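Local coordinates for protein aerobactin synthase IucA (Klebsiella pneumoniae subsp. pneumoniae, PDB 5JM8) that binds ATP and magnesium as an NIS synthetase, probably activating a carboxylate as an adenylate during assembly of the siderophore aerobactin, at residues Glu417-Ile431 / Leu443-Ala457. Numbering follows the deposited sequence.
With MG (magnesium ion), chain J; ATP (adenosine-5'-triphosphate), chain I.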
ATOM      1  N   GLU A 417      26.790  -9.375  27.474  1.00 21.75           N
ATOM      2  CA  GLU A 417      27.797 -10.313  27.959  1.00 23.68           C
ATOM      3  C   GLU A 417      28.396  -9.855  29.286  1.00 25.77           C
ATOM      4  O   GLU A 417      28.529 -10.641  30.222  1.00 24.51           O
ATOM      5  CB  GLU A 417      28.912 -10.487  26.921  1.00 22.41           C
ATOM      6  CG  GLU A 417      30.024 -11.455  27.338  1.00 24.91           C
ATOM      7  CD  GLU A 417      31.022 -10.846  28.313  1.00 31.40           C
ATOM      8  OE1 GLU A 417      31.440  -9.688  28.097  1.00 35.49           O
ATOM      9  OE2 GLU A 417      31.377 -11.524  29.302  1.00 33.42           O
ATOM     10  N   ALA A 418      28.771  -8.584  29.360  1.00 25.63           N
ATOM     11  CA  ALA A 418      29.464  -8.069  30.532  1.00 24.07           C
ATOM     12  C   ALA A 418      28.565  -8.038  31.765  1.00 24.65           C
ATOM     13  O   ALA A 418      28.922  -8.574  32.813  1.00 25.71           O
ATOM     14  CB  ALA A 418      30.008  -6.685  30.247  1.00 23.59           C
ATOM     15  N   ASP A 419      27.397  -7.415  31.637  1.00 24.01           N
ATOM     16  CA  ASP A 419      26.531  -7.185  32.786  1.00 24.52           C
ATOM     17  C   ASP A 419      25.643  -8.380  33.139  1.00 25.20           C
ATOM     18  O   ASP A 419      25.303  -8.564  34.307  1.00 27.45           O
ATOM     19  CB  ASP A 419      25.656  -5.951  32.541  1.00 25.43           C
ATOM     20  CG  ASP A 419      26.464  -4.662  32.488  1.00 26.72           C
ATOM     21  OD1 ASP A 419      27.697  -4.719  32.689  1.00 28.79           O
ATOM     22  OD2 ASP A 419      25.868  -3.588  32.259  1.00 25.85           O
ATOM     23  N   TYR A 420      25.272  -9.187  32.145  1.00 24.47           N
ATOM     24  CA  TYR A 420      24.333 -10.292  32.361  1.00 25.31           C
ATOM     25  C   TYR A 420      24.916 -11.670  32.034  1.00 27.45           C
ATOM     26  O   TYR A 420      24.335 -12.693  32.400  1.00 30.06           O
ATOM     27  CB  TYR A 420      23.065 -10.075  31.527  1.00 24.29           C
ATOM     28  CG  TYR A 420      22.323  -8.796  31.849  1.00 25.04           C
ATOM     29  CD1 TYR A 420      22.737  -7.579  31.321  1.00 24.25           C
ATOM     30  CD2 TYR A 420      21.204  -8.808  32.669  1.00 23.91           C
ATOM     31  CE1 TYR A 420      22.061  -6.410  31.606  1.00 24.89           C
ATOM     32  CE2 TYR A 420      20.521  -7.641  32.958  1.00 25.82           C
ATOM     33  CZ  TYR A 420      20.955  -6.446  32.428  1.00 26.48           C
ATOM     34  OH  TYR A 420      20.279  -5.282  32.713  1.00 29.61           O
ATOM     35  N   GLY A 421      26.042 -11.704  31.329  1.00 27.34           N
ATOM     36  CA  GLY A 421      26.702 -12.962  31.013  1.00 26.56           C
ATOM     37  C   GLY A 421      26.149 -13.668  29.787  1.00 25.41           C
ATOM     38  O   GLY A 421      26.424 -14.848  29.570  1.00 25.27           O
ATOM     39  N   LEU A 422      25.376 -12.942  28.984  1.00 23.77           N
ATOM     40  CA  LEU A 422      24.782 -13.500  27.771  1.00 23.07           C
ATOM     41  C   LEU A 422      25.683 -13.281  26.560  1.00 23.43           C
ATOM     42  O   LEU A 422      25.993 -12.147  26.197  1.00 24.50           O
ATOM     43  CB  LEU A 422      23.405 -12.877  27.516  1.00 22.36           C
ATOM     44  CG  LEU A 422      22.746 -13.172  26.165  1.00 21.52           C
ATOM     45  CD1 LEU A 422      22.524 -14.665  25.985  1.00 22.01           C
ATOM     46  CD2 LEU A 422      21.439 -12.412  26.046  1.00 20.91           C
ATOM     47  N   VAL A 423      26.085 -14.379  25.929  1.00 26.45           N
ATOM     48  CA  VAL A 423      26.940 -14.321  24.752  1.00 24.89           C
ATOM     49  C   VAL A 423      26.117 -14.525  23.485  1.00 22.95           C
ATOM     50  O   VAL A 423      25.572 -15.604  23.260  1.00 21.44           O
ATOM     51  CB  VAL A 423      28.054 -15.387  24.817  1.00 26.45           C
ATOM     52  CG1 VAL A 423      28.977 -15.281  23.610  1.00 24.27           C
ATOM     53  CG2 VAL A 423      28.846 -15.244  26.106  1.00 23.81           C
ATOM     54  N   LEU A 424      26.022 -13.478  22.670  1.00 21.53           N
ATOM     55  CA  LEU A 424      25.428 -13.586  21.341  1.00 21.01           C
ATOM     56  C   LEU A 424      26.516 -13.394  20.293  1.00 20.82           C
ATOM     57  O   LEU A 424      26.990 -12.279  20.073  1.00 18.82           O
ATOM     58  CB  LEU A 424      24.308 -12.560  21.146  1.00 20.08           C
ATOM     59  CG  LEU A 424      23.093 -12.689  22.068  1.00 19.08           C
ATOM     60  CD1 LEU A 424      22.085 -11.596  21.767  1.00 18.33           C
ATOM     61  CD2 LEU A 424      22.444 -14.058  21.937  1.00 19.80           C
ATOM     62  N   LEU A 425      26.919 -14.493  19.663  1.00 24.63           N
ATOM     63  CA  LEU A 425      27.972 -14.458  18.656  1.00 26.88           C
ATOM     64  C   LEU A 425      27.429 -13.890  17.354  1.00 29.18           C
ATOM     65  O   LEU A 425      26.927 -14.622  16.502  1.00 29.72           O
ATOM     66  CB  LEU A 425      28.547 -15.855  18.428  1.00 24.71           C
ATOM     67  CG  LEU A 425      29.154 -16.506  19.672  1.00 24.59           C
ATOM     68  CD1 LEU A 425      29.507 -17.958  19.400  1.00 25.26           C
ATOM     69  CD2 LEU A 425      30.380 -15.734  20.146  1.00 23.76           C
ATOM     70  N   ALA A 426      27.541 -12.577  17.209  1.00 22.79           N
ATOM     71  CA  ALA A 426      26.907 -11.873  16.109  1.00 25.40           C
ATOM     72  C   ALA A 426      27.765 -11.843  14.850  1.00 26.49           C
ATOM     73  O   ALA A 426      28.675 -11.022  14.731  1.00 22.80           O
ATOM     74  CB  ALA A 426      26.572 -10.465  16.537  1.00 24.70           C
ATOM     75  N   HIS A 427      27.460 -12.731  13.908  1.00 25.62           N
ATOM     76  CA  HIS A 427      28.036 -12.651  12.572  1.00 26.01           C
ATOM     77  C   HIS A 427      27.654 -11.339  11.920  1.00 25.57           C
ATOM     78  O   HIS A 427      26.838 -10.578  12.434  1.00 30.21           O
ATOM     79  CB  HIS A 427      27.551 -13.786  11.664  1.00 25.51           C
ATOM     80  CG  HIS A 427      28.036 -15.144  12.052  1.00 30.78           C
ATOM     81  ND1 HIS A 427      27.293 -16.009  12.827  1.00 36.52           N
ATOM     82  CD2 HIS A 427      29.180 -15.800  11.749  1.00 36.03           C
ATOM     83  CE1 HIS A 427      27.964 -17.135  12.992  1.00 42.17           C
ATOM     84  NE2 HIS A 427      29.110 -17.035  12.346  1.00 42.23           N
ATOM     85  N   GLN A 428      28.239 -11.096  10.760  1.00 24.75           N
ATOM     86  CA  GLN A 428      27.756 -10.068   9.860  1.00 17.25           C
ATOM     87  C   GLN A 428      26.421 -10.497   9.253  1.00 14.49           C
ATOM     88  O   GLN A 428      25.704  -9.694   8.653  1.00 13.98           O
ATOM     89  CB  GLN A 428      28.779  -9.830   8.767  1.00 14.87           C
ATOM     90  CG  GLN A 428      28.696  -8.489   8.129  1.00 16.19           C
ATOM     91  CD  GLN A 428      29.738  -8.306   7.052  1.00 19.39           C
ATOM     92  OE1 GLN A 428      29.650  -7.377   6.259  1.00 27.84           O
ATOM     93  NE2 GLN A 428      30.737  -9.188   7.020  1.00 17.20           N
ATOM     94  N   GLN A 429      26.109 -11.781   9.407  1.00 15.64           N
ATOM     95  CA  GLN A 429      24.879 -12.362   8.885  1.00 16.62           C
ATOM     96  C   GLN A 429      23.823 -12.541   9.983  1.00 19.96           C
ATOM     97  O   GLN A 429      22.644 -12.727   9.686  1.00 20.14           O
ATOM     98  CB  GLN A 429      25.187 -13.704   8.211  1.00 15.78           C
ATOM     99  CG  GLN A 429      24.004 -14.339   7.484  1.00 16.73           C
ATOM    100  CD  GLN A 429      23.299 -15.417   8.289  1.00 16.95           C
ATOM    101  OE1 GLN A 429      23.763 -15.830   9.351  1.00 17.80           O
ATOM    102  NE2 GLN A 429      22.170 -15.885   7.773  1.00 16.32           N
ATOM    103  N   ASN A 430      24.247 -12.483  11.244  1.00 15.04           N
ATOM    104  CA  ASN A 430      23.320 -12.551  12.374  1.00 15.19           C
ATOM    105  C   ASN A 430      22.889 -11.165  12.830  1.00 24.98           C
ATOM    106  O   ASN A 430      22.015 -11.032  13.683  1.00 23.82           O
ATOM    107  CB  ASN A 430      23.954 -13.295  13.546  1.00 15.92           C
ATOM    108  CG  ASN A 430      24.155 -14.765  13.261  1.00 23.18           C
ATOM    109  OD1 ASN A 430      23.605 -15.305  12.302  1.00 22.66           O
ATOM    110  ND2 ASN A 430      24.939 -15.427  14.102  1.00 21.06           N
ATOM    111  N   ILE A 431      23.512 -10.139  12.258  1.00 22.01           N
ATOM    112  CA  ILE A 431      23.202  -8.758  12.599  1.00 17.46           C
ATOM    113  C   ILE A 431      22.241  -8.129  11.597  1.00 15.66           C
ATOM    114  O   ILE A 431      22.599  -7.908  10.438  1.00 15.95           O
ATOM    115  CB  ILE A 431      24.483  -7.907  12.661  1.00 17.68           C
ATOM    116  CG1 ILE A 431      25.328  -8.322  13.862  1.00 19.48           C
ATOM    117  CG2 ILE A 431      24.139  -6.424  12.769  1.00 16.24           C
ATOM    118  CD1 ILE A 431      26.762  -7.826  13.814  1.00 22.36           C
ATOM    119  N   LEU A 443      18.790  -2.614  16.583  1.00 16.75           N
ATOM    120  CA  LEU A 443      19.402  -3.894  16.242  1.00 15.97           C
ATOM    121  C   LEU A 443      18.414  -5.038  16.426  1.00 18.14           C
ATOM    122  O   LEU A 443      17.638  -5.057  17.381  1.00 18.64           O
ATOM    123  CB  LEU A 443      20.647  -4.142  17.104  1.00 15.25           C
ATOM    124  CG  LEU A 443      21.239  -5.559  17.078  1.00 17.99           C
ATOM    125  CD1 LEU A 443      21.824  -5.877  15.709  1.00 20.42           C
ATOM    126  CD2 LEU A 443      22.289  -5.746  18.165  1.00 15.95           C
ATOM    127  N   ILE A 444      18.451  -5.992  15.500  1.00 18.62           N
ATOM    128  CA  ILE A 444      17.741  -7.250  15.671  1.00 17.85           C
ATOM    129  C   ILE A 444      18.708  -8.412  15.430  1.00 18.38           C
ATOM    130  O   ILE A 444      19.234  -8.579  14.328  1.00 15.55           O
ATOM    131  CB  ILE A 444      16.527  -7.362  14.725  1.00 17.59           C
ATOM    132  CG1 ILE A 444      15.580  -6.176  14.934  1.00 18.35           C
ATOM    133  CG2 ILE A 444      15.793  -8.677  14.968  1.00 17.52           C
ATOM    134  CD1 ILE A 444      14.415  -6.133  13.965  1.00 18.66           C
ATOM    135  N   TYR A 445      18.945  -9.199  16.477  1.00 15.34           N
ATOM    136  CA  TYR A 445      19.842 -10.344  16.394  1.00 16.03           C
ATOM    137  C   TYR A 445      19.088 -11.596  15.978  1.00 17.70           C
ATOM    138  O   TYR A 445      17.957 -11.825  16.404  1.00 16.36           O
ATOM    139  CB  TYR A 445      20.548 -10.586  17.729  1.00 17.42           C
ATOM    140  CG  TYR A 445      21.412 -11.828  17.721  1.00 18.27           C
ATOM    141  CD1 TYR A 445      22.731 -11.777  17.292  1.00 17.13           C
ATOM    142  CD2 TYR A 445      20.903 -13.055  18.129  1.00 17.55           C
ATOM    143  CE1 TYR A 445      23.520 -12.910  17.276  1.00 18.25           C
ATOM    144  CE2 TYR A 445      21.684 -14.192  18.116  1.00 19.99           C
ATOM    145  CZ  TYR A 445      22.990 -14.114  17.687  1.00 22.52           C
ATOM    146  OH  TYR A 445      23.767 -15.248  17.675  1.00 29.96           O
ATOM    147  N   ARG A 446      19.748 -12.406  15.157  1.00 17.89           N
ATOM    148  CA  ARG A 446      19.173 -13.626  14.609  1.00 20.00           C
ATOM    149  C   ARG A 446      20.135 -14.795  14.806  1.00 23.50           C
ATOM    150  O   ARG A 446      21.340 -14.586  14.926  1.00 26.64           O
ATOM    151  CB  ARG A 446      18.858 -13.425  13.128  1.00 20.84           C
ATOM    152  CG  ARG A 446      18.634 -14.699  12.351  1.00 27.32           C
ATOM    153  CD  ARG A 446      18.303 -14.390  10.916  1.00 28.71           C
ATOM    154  NE  ARG A 446      19.436 -13.814  10.197  1.00 22.79           N
ATOM    155  CZ  ARG A 446      19.320 -13.133   9.062  1.00 17.00           C
ATOM    156  NH1 ARG A 446      18.123 -12.937   8.526  1.00 19.04           N
ATOM    157  NH2 ARG A 446      20.394 -12.642   8.462  1.00 13.78           N
ATOM    158  N   ASP A 447      19.584 -16.009  14.841  1.00 16.70           N
ATOM    159  CA  ASP A 447      20.344 -17.253  15.002  1.00 18.87           C
ATOM    160  C   ASP A 447      20.706 -17.485  16.467  1.00 24.52           C
ATOM    161  O   ASP A 447      21.767 -17.077  16.936  1.00 35.20           O
ATOM    162  CB  ASP A 447      21.611 -17.253  14.140  1.00 17.24           C
ATOM    163  CG  ASP A 447      22.216 -18.642  13.985  1.00 22.69           C
ATOM    164  OD1 ASP A 447      21.758 -19.578  14.675  1.00 18.50           O
ATOM    165  OD2 ASP A 447      23.155 -18.794  13.177  1.00 22.10           O
ATOM    166  N   CYS A 448      19.813 -18.167  17.174  1.00 20.67           N
ATOM    167  CA  CYS A 448      19.992 -18.444  18.593  1.00 23.27           C
ATOM    168  C   CYS A 448      20.913 -19.637  18.822  1.00 23.93           C
ATOM    169  O   CYS A 448      21.268 -19.953  19.958  1.00 26.24           O
ATOM    170  CB  CYS A 448      18.634 -18.687  19.245  1.00 28.82           C
ATOM    171  SG  CYS A 448      17.457 -17.355  18.929  1.00 33.25           S
ATOM    172  N   GLN A 449      21.296 -20.300  17.737  1.00 26.23           N
ATOM    173  CA  GLN A 449      22.269 -21.384  17.805  1.00 30.04           C
ATOM    174  C   GLN A 449      23.625 -20.850  18.262  1.00 32.00           C
ATOM    175  O   GLN A 449      24.475 -21.606  18.734  1.00 35.98           O
ATOM    176  CB  GLN A 449      22.397 -22.070  16.442  1.00 30.58           C
ATOM    177  CG  GLN A 449      23.268 -23.317  16.434  1.00 29.72           C
ATOM    178  CD  GLN A 449      23.287 -24.002  15.079  1.00 25.75           C
ATOM    179  OE1 GLN A 449      22.547 -23.627  14.169  1.00 21.15           O
ATOM    180  NE2 GLN A 449      24.138 -25.010  14.941  1.00 26.99           N
ATOM    181  N   GLY A 450      23.812 -19.539  18.121  1.00 29.31           N
ATOM    182  CA  GLY A 450      25.044 -18.879  18.516  1.00 25.54           C
ATOM    183  C   GLY A 450      24.924 -18.180  19.859  1.00 23.20           C
ATOM    184  O   GLY A 450      25.659 -17.231  20.141  1.00 22.90           O
ATOM    185  N   SER A 451      23.986 -18.643  20.681  1.00 21.13           N
ATOM    186  CA  SER A 451      23.828 -18.124  22.033  1.00 21.56           C
ATOM    187  C   SER A 451      24.623 -18.971  23.016  1.00 28.31           C
ATOM    188  O   SER A 451      24.628 -20.201  22.927  1.00 25.78           O
ATOM    189  CB  SER A 451      22.353 -18.094  22.439  1.00 24.49           C
ATOM    190  OG  SER A 451      21.803 -19.398  22.471  1.00 24.82           O
ATOM    191  N   ALA A 452      25.296 -18.305  23.947  1.00 23.03           N
ATOM    192  CA  ALA A 452      26.053 -18.986  24.987  1.00 24.68           C
ATOM    193  C   ALA A 452      26.059 -18.140  26.252  1.00 27.62           C
ATOM    194  O   ALA A 452      25.724 -16.954  26.215  1.00 29.11           O
ATOM    195  CB  ALA A 452      27.468 -19.264  24.522  1.00 25.16           C
ATOM    196  N   PHE A 453      26.440 -18.751  27.369  1.00 27.54           N
ATOM    197  CA  PHE A 453      26.366 -18.088  28.664  1.00 27.16           C
ATOM    198  C   PHE A 453      27.685 -18.165  29.423  1.00 29.08           C
ATOM    199  O   PHE A 453      28.354 -19.198  29.432  1.00 29.18           O
ATOM    200  CB  PHE A 453      25.240 -18.701  29.498  1.00 28.74           C
ATOM    201  CG  PHE A 453      23.903 -18.674  28.810  1.00 29.55           C
ATOM    202  CD1 PHE A 453      23.131 -17.526  28.815  1.00 30.43           C
ATOM    203  CD2 PHE A 453      23.424 -19.796  28.152  1.00 28.04           C
ATOM    204  CE1 PHE A 453      21.901 -17.496  28.180  1.00 29.19           C
ATOM    205  CE2 PHE A 453      22.194 -19.772  27.515  1.00 26.41           C
ATOM    206  CZ  PHE A 453      21.433 -18.620  27.529  1.00 27.55           C
ATOM    207  N   MET A 454      28.049 -17.051  30.048  1.00 28.55           N
ATOM    208  CA  MET A 454      29.254 -16.974  30.856  1.00 27.99           C
ATOM    209  C   MET A 454      28.966 -17.519  32.247  1.00 31.85           C
ATOM    210  O   MET A 454      27.805 -17.697  32.615  1.00 31.52           O
ATOM    211  CB  MET A 454      29.753 -15.531  30.937  1.00 27.49           C
ATOM    212  CG  MET A 454      30.065 -14.921  29.585  1.00 26.34           C
ATOM    213  SD  MET A 454      31.250 -15.902  28.656  1.00 26.53           S
ATOM    214  CE  MET A 454      32.688 -15.790  29.721  1.00 27.72           C
ATOM    215  N   PRO A 455      30.023 -17.801  33.021  1.00 32.75           N
ATOM    216  CA  PRO A 455      29.837 -18.298  34.387  1.00 34.07           C
ATOM    217  C   PRO A 455      28.976 -17.378  35.248  1.00 32.12           C
ATOM    218  O   PRO A 455      28.225 -17.868  36.089  1.00 33.08           O
ATOM    219  CB  PRO A 455      31.268 -18.372  34.926  1.00 38.44           C
ATOM    220  CG  PRO A 455      32.107 -18.590  33.718  1.00 38.92           C
ATOM    221  CD  PRO A 455      31.444 -17.803  32.626  1.00 34.69           C
ATOM    222  N   HIS A 456      29.073 -16.068  35.029  1.00 30.76           N
ATOM    223  CA  HIS A 456      28.356 -15.103  35.860  1.00 30.77           C
ATOM    224  C   HIS A 456      26.912 -14.900  35.395  1.00 29.89           C
ATOM    225  O   HIS A 456      26.226 -13.987  35.857  1.00 29.66           O
ATOM    226  CB  HIS A 456      29.102 -13.763  35.896  1.00 30.37           C
ATOM    227  CG  HIS A 456      29.366 -13.167  34.547  1.00 29.06           C
ATOM    228  ND1 HIS A 456      30.411 -13.571  33.744  1.00 28.93           N
ATOM    229  CD2 HIS A 456      28.737 -12.174  33.875  1.00 27.90           C
ATOM    230  CE1 HIS A 456      30.406 -12.863  32.629  1.00 27.75           C
ATOM    231  NE2 HIS A 456      29.400 -12.007  32.683  1.00 27.11           N
ATOM    232  N   ALA A 457      26.458 -15.756  34.484  1.00 29.45           N
ATOM    233  CA  ALA A 457      25.044 -15.833  34.131  1.00 28.87           C
ATOM    234  C   ALA A 457      24.391 -17.006  34.853  1.00 32.39           C
ATOM    235  O   ALA A 457      23.184 -17.219  34.747  1.00 30.46           O
ATOM    236  CB  ALA A 457      24.874 -15.977  32.625  1.00 28.63           C
TER
HETATM  237 MG    MG J 601      23.489 -17.009  11.296  1.00 19.03          MG
HETATM  238  PG  ATP I 600      20.311 -18.553  10.311  1.00 22.37           P
HETATM  239  O1G ATP I 600      19.119 -18.703   9.401  1.00 24.72           O
HETATM  240  O2G ATP I 600      20.759 -17.122  10.489  1.00 20.96           O
HETATM  241  O3G ATP I 600      20.186 -19.305  11.614  1.00 21.42           O
HETATM  242  PB  ATP I 600      22.650 -20.259  10.036  1.00 20.20           P
HETATM  243  O1B ATP I 600      22.973 -21.218   8.918  1.00 18.42           O
HETATM  244  O2B ATP I 600      22.253 -20.801  11.391  1.00 21.30           O
HETATM  245  O3B ATP I 600      21.538 -19.215   9.487  1.00 19.89           O
HETATM  246  PA  ATP I 600      25.438 -19.694  10.367  1.00 20.96           P
HETATM  247  O1A ATP I 600      25.482 -21.097  10.918  1.00 22.14           O
HETATM  248  O2A ATP I 600      26.150 -18.580  11.096  1.00 22.54           O
HETATM  249  O3A ATP I 600      23.897 -19.251  10.218  1.00 17.12           O
HETATM  250  O5' ATP I 600      25.957 -19.675   8.847  1.00 17.54           O
HETATM  251  C5' ATP I 600      25.959 -18.428   8.161  1.00 18.23           C
HETATM  252  C4' ATP I 600      25.725 -18.603   6.667  1.00 21.42           C
HETATM  253  O4' ATP I 600      25.803 -17.315   6.053  1.00 23.54           O
HETATM  254  C3' ATP I 600      26.759 -19.493   5.995  1.00 25.86           C
HETATM  255  O3' ATP I 600      26.095 -20.485   5.200  1.00 28.86           O
HETATM  256  C2' ATP I 600      27.598 -18.570   5.132  1.00 25.50           C
HETATM  257  O2' ATP I 600      27.865 -19.134   3.850  1.00 27.40           O
HETATM  258  C1' ATP I 600      26.760 -17.309   4.991  1.00 23.79           C
HETATM  259  N9  ATP I 600      27.586 -16.085   5.086  1.00 22.48           N
HETATM  260  C8  ATP I 600      27.675 -15.161   4.116  1.00 23.20           C
HETATM  261  N7  ATP I 600      28.506 -14.153   4.486  1.00 20.97           N
HETATM  262  C5  ATP I 600      28.957 -14.437   5.720  1.00 18.75           C
HETATM  263  C6  ATP I 600      29.863 -13.787   6.689  1.00 17.52           C
HETATM  264  N6  ATP I 600      30.447 -12.608   6.371  1.00 14.71           N
HETATM  265  N1  ATP I 600      30.074 -14.410   7.871  1.00 19.07           N
HETATM  266  C2  ATP I 600      29.486 -15.584   8.176  1.00 18.80           C
HETATM  267  N3  ATP I 600      28.652 -16.224   7.337  1.00 17.66           N
HETATM  268  C4  ATP I 600      28.352 -15.714   6.115  1.00 19.00           C
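Val423 and Ala452 form an antiparallel hydrogen-bonded pair: Val423 N donates to Ala452 O (2.6 Å) and Ala452 N to Val423 O. Met454 N to Gly421 O and Leu425 N to Gly450 O extend this ladder; the N-to-C directions of strands 422-424 and 451-453 are 153° apart. A second ladder, shifted by one residue, pairs Ile431 with Tyr445, and Arg446 N bonds Asn430 O beside it.

Among side chains, Arg446, CG anti to the backbone N (chi1 163°) and bent at chi3, brings NH2 to Gln429 O at 2.6 Å, in the guanidinium plane; NH1 is salt-bridged to Glu142. His456 NE2 donates a hydrogen bond to Glu417 O, which lies in the His456 ring plane (2.9 Å, N-H...O 159°). Asn430 ND2 bonds Leu425 O (3.2 Å) in the amide plane, linking the turn's two ends.

Tyr445 carries one apolar cluster: Leu424 CB sits over a ring face, 4.0 Å from the centroid (CH-pi), with Ala426 CA at the edge. Leu422 packs on Phe453, and Val423 on Met454.

Magnesium joins both segments through Asn430 OD1 (2.0 Å), Gln429 OE1 (2.3 Å) and Asp447 OD2 (2.6 Å), together with ATP O3A. Gln429 NE2 bonds Thr263; Asp447 OD1 salt-bridges Lys278, which also hydrogen-bonds ATP.

The ladders and intervening loops lie between helix 394-420 and the nucleotide site, flanked by helices 294-306 (Leu422, Phe453) and 475-500 (Met454) and strand 322-324 (Leu424, Tyr445).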